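Local coordinates for protein superoxide dismutase [Fe] (Aquifex pyrophilus, PDB 1COJ) that converts toxic superoxide radicals into hydrogen peroxide and molecular oxygen, using one iron ion bound in each subunit of a homotetramer, at residues H27-Y32 with H81-F85. Coordinates in Å, arbitrary orientation, origin at the centre of the assembly. Residues are numbered along the deposited sequence.
Sequences HFEAHY and HELYF. With FE (Fe (III) ion), chain B.
A metal ion can tie two helices together when each lends one ligand, and the helical hairpin of iron superoxide dismutase is a clear example. Segments 27-32 and 81-85 run nearly antiparallel (171°), their axes 12.0 Å apart, so large side chains must fill the gap; the closest CA atoms, those of Y32 and H81, are 6.4 Å apart. Segment 81-85 is regular helix, with F85 N bonded to H81 O (2.9 Å), whereas 27-32 contains a wider pi-type turn, Y32 N to H27 O at 3.0 Å.

Coordination comes first. H27 NE2 (chi1 t) lies 2.1 Å and H81 NE2 (chi1 m) 2.2 Å from Fe(III); sharing the metal brings these two nitrogens to 3.0 Å without a hydrogen bond. H81 ND1 is hydrogen-bonded to G77 O, one turn earlier in the helix, so both ring nitrogens of H81 have partners. Water 2 binds iron at 2.0 Å, and D163 and H167 complete the site.

Aromatic packing backs the ligands. F85, chi1 m, turns its edge to the face of H27 (centroids 5.1 Å, planes at 70°), while F28 directs its own edge at the F85 face (5.1 Å, 60°). Y32 CB adds an apolar contact to F85 CE2 at 4.0 Å.

Two polar links follow. Y32 OH donates to E82 OE1 (2.8 Å), and water 1 joins H27 ND1 (2.9 Å) to Y84 OH (3.1 Å), which also bonds Y180.

Helices 21-47 and 63-86 thus meet at the metal end of the alpha-hairpin domain; Y84 touches D163 on strand 157-163, and H31, stacked on H167, reaches Y170 of the second subunit.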
loop_
_atom_site.group_PDB
_atom_site.type_symbol
_atom_site.label_atom_id
_atom_site.label_comp_id
_atom_site.label_asym_id
_atom_site.label_seq_id
_atom_site.Cartn_x
_atom_site.Cartn_y
_atom_site.Cartn_z
ATOM N N HIS A 27 13.491 -20.302 -5.523
ATOM C CA HIS A 27 12.136 -19.807 -5.743
ATOM C C HIS A 27 11.099 -20.788 -5.207
ATOM O O HIS A 27 10.166 -20.394 -4.498
ATOM C CB HIS A 27 11.897 -19.543 -7.234
ATOM C CG HIS A 27 10.754 -18.616 -7.512
ATOM N ND1 HIS A 27 10.302 -18.302 -8.777
ATOM C CD2 HIS A 27 9.962 -17.915 -6.657
ATOM C CE1 HIS A 27 9.279 -17.444 -8.653
ATOM N NE2 HIS A 27 9.034 -17.177 -7.383
ATOM N N PHE A 28 11.295 -22.068 -5.507
ATOM C CA PHE A 28 10.379 -23.116 -5.075
ATOM C C PHE A 28 10.609 -23.568 -3.635
ATOM O O PHE A 28 9.683 -23.578 -2.823
ATOM C CB PHE A 28 10.483 -24.326 -6.011
ATOM C CG PHE A 28 9.365 -25.315 -5.848
ATOM C CD1 PHE A 28 8.216 -25.217 -6.629
ATOM C CD2 PHE A 28 9.451 -26.334 -4.903
ATOM C CE1 PHE A 28 7.162 -26.121 -6.473
ATOM C CE2 PHE A 28 8.406 -27.242 -4.738
ATOM C CZ PHE A 28 7.258 -27.136 -5.524
ATOM N N GLU A 29 11.850 -23.921 -3.322
ATOM C CA GLU A 29 12.212 -24.417 -2.002
ATOM C C GLU A 29 12.216 -23.411 -0.859
ATOM O O GLU A 29 11.899 -23.769 0.273
ATOM C CB GLU A 29 13.567 -25.131 -2.060
ATOM C CG GLU A 29 13.624 -26.304 -3.031
ATOM C CD GLU A 29 12.648 -27.420 -2.688
ATOM O OE1 GLU A 29 12.304 -27.586 -1.497
ATOM O OE2 GLU A 29 12.233 -28.143 -3.616
ATOM N N ALA A 30 12.587 -22.164 -1.128
ATOM C CA ALA A 30 12.631 -21.168 -0.066
ATOM C C ALA A 30 11.424 -20.238 -0.025
ATOM O O ALA A 30 10.729 -20.160 0.990
ATOM C CB ALA A 30 13.920 -20.358 -0.145
ATOM N N HIS A 31 11.181 -19.536 -1.126
ATOM C CA HIS A 31 10.073 -18.592 -1.199
ATOM C C HIS A 31 8.699 -19.225 -1.142
ATOM O O HIS A 31 7.937 -18.969 -0.215
ATOM C CB HIS A 31 10.214 -17.716 -2.439
ATOM C CG HIS A 31 11.449 -16.871 -2.427
ATOM N ND1 HIS A 31 11.634 -15.857 -1.508
ATOM C CD2 HIS A 31 12.583 -16.922 -3.163
ATOM C CE1 HIS A 31 12.832 -15.321 -1.681
ATOM N NE2 HIS A 31 13.429 -15.946 -2.674
ATOM N N TYR A 32 8.384 -20.061 -2.124
ATOM C CA TYR A 32 7.089 -20.727 -2.167
ATOM C C TYR A 32 6.765 -21.479 -0.869
ATOM O O TYR A 32 5.717 -21.256 -0.252
ATOM C CB TYR A 32 7.035 -21.666 -3.375
ATOM C CG TYR A 32 5.934 -22.703 -3.325
ATOM C CD1 TYR A 32 4.598 -22.332 -3.165
ATOM C CD2 TYR A 32 6.233 -24.060 -3.421
ATOM C CE1 TYR A 32 3.583 -23.303 -3.102
ATOM C CE2 TYR A 32 5.240 -25.029 -3.360
ATOM C CZ TYR A 32 3.919 -24.651 -3.200
ATOM O OH TYR A 32 2.950 -25.623 -3.143
ATOM N N HIS A 81 1.920 -18.818 -6.748
ATOM C CA HIS A 81 3.094 -19.618 -7.080
ATOM C C HIS A 81 2.704 -20.977 -7.647
ATOM O O HIS A 81 3.327 -21.457 -8.597
ATOM C CB HIS A 81 4.029 -19.774 -5.879
ATOM C CG HIS A 81 4.932 -18.597 -5.673
ATOM N ND1 HIS A 81 4.638 -17.537 -4.846
ATOM C CD2 HIS A 81 6.107 -18.280 -6.270
ATOM C CE1 HIS A 81 5.606 -16.628 -4.968
ATOM N NE2 HIS A 81 6.521 -17.033 -5.821
ATOM N N GLU A 82 1.648 -21.577 -7.106
ATOM C CA GLU A 82 1.199 -22.870 -7.605
ATOM C C GLU A 82 0.685 -22.757 -9.035
ATOM O O GLU A 82 0.898 -23.658 -9.850
ATOM C CB GLU A 82 0.144 -23.470 -6.682
ATOM C CG GLU A 82 0.720 -23.847 -5.335
ATOM C CD GLU A 82 -0.258 -24.574 -4.438
ATOM O OE1 GLU A 82 0.196 -25.097 -3.402
ATOM O OE2 GLU A 82 -1.467 -24.622 -4.749
ATOM N N LEU A 83 0.033 -21.642 -9.345
ATOM C CA LEU A 83 -0.484 -21.401 -10.690
ATOM C C LEU A 83 0.669 -21.123 -11.657
ATOM O O LEU A 83 0.618 -21.484 -12.834
ATOM C CB LEU A 83 -1.453 -20.214 -10.676
ATOM C CG LEU A 83 -2.794 -20.408 -9.960
ATOM C CD1 LEU A 83 -3.475 -19.069 -9.755
ATOM C CD2 LEU A 83 -3.684 -21.339 -10.769
ATOM N N TYR A 84 1.713 -20.489 -11.135
ATOM C CA TYR A 84 2.903 -20.146 -11.906
ATOM C C TYR A 84 3.733 -21.386 -12.270
ATOM O O TYR A 84 3.936 -21.682 -13.448
ATOM C CB TYR A 84 3.733 -19.139 -11.103
ATOM C CG TYR A 84 5.095 -18.795 -11.661
ATOM C CD1 TYR A 84 5.231 -17.949 -12.759
ATOM C CD2 TYR A 84 6.253 -19.266 -11.046
ATOM C CE1 TYR A 84 6.490 -17.571 -13.226
ATOM C CE2 TYR A 84 7.517 -18.897 -11.505
ATOM C CZ TYR A 84 7.628 -18.044 -12.589
ATOM O OH TYR A 84 8.874 -17.608 -12.986
ATOM N N PHE A 85 4.192 -22.118 -11.260
ATOM C CA PHE A 85 4.992 -23.318 -11.490
ATOM C C PHE A 85 4.216 -24.378 -12.264
ATOM O O PHE A 85 4.748 -25.006 -13.183
ATOM C CB PHE A 85 5.467 -23.906 -10.160
ATOM C CG PHE A 85 6.461 -23.048 -9.431
ATOM C CD1 PHE A 85 7.613 -22.599 -10.069
ATOM C CD2 PHE A 85 6.253 -22.699 -8.098
ATOM C CE1 PHE A 85 8.543 -21.821 -9.395
ATOM C CE2 PHE A 85 7.181 -21.920 -7.413
ATOM C CZ PHE A 85 8.328 -21.480 -8.062
HETATM FE FE FE B . 7.903 -15.551 -6.590
HETATM O O HOH W 1 11.454 -18.345 -11.402
HETATM O O HOH W 2 6.777 -13.980 -6.074
#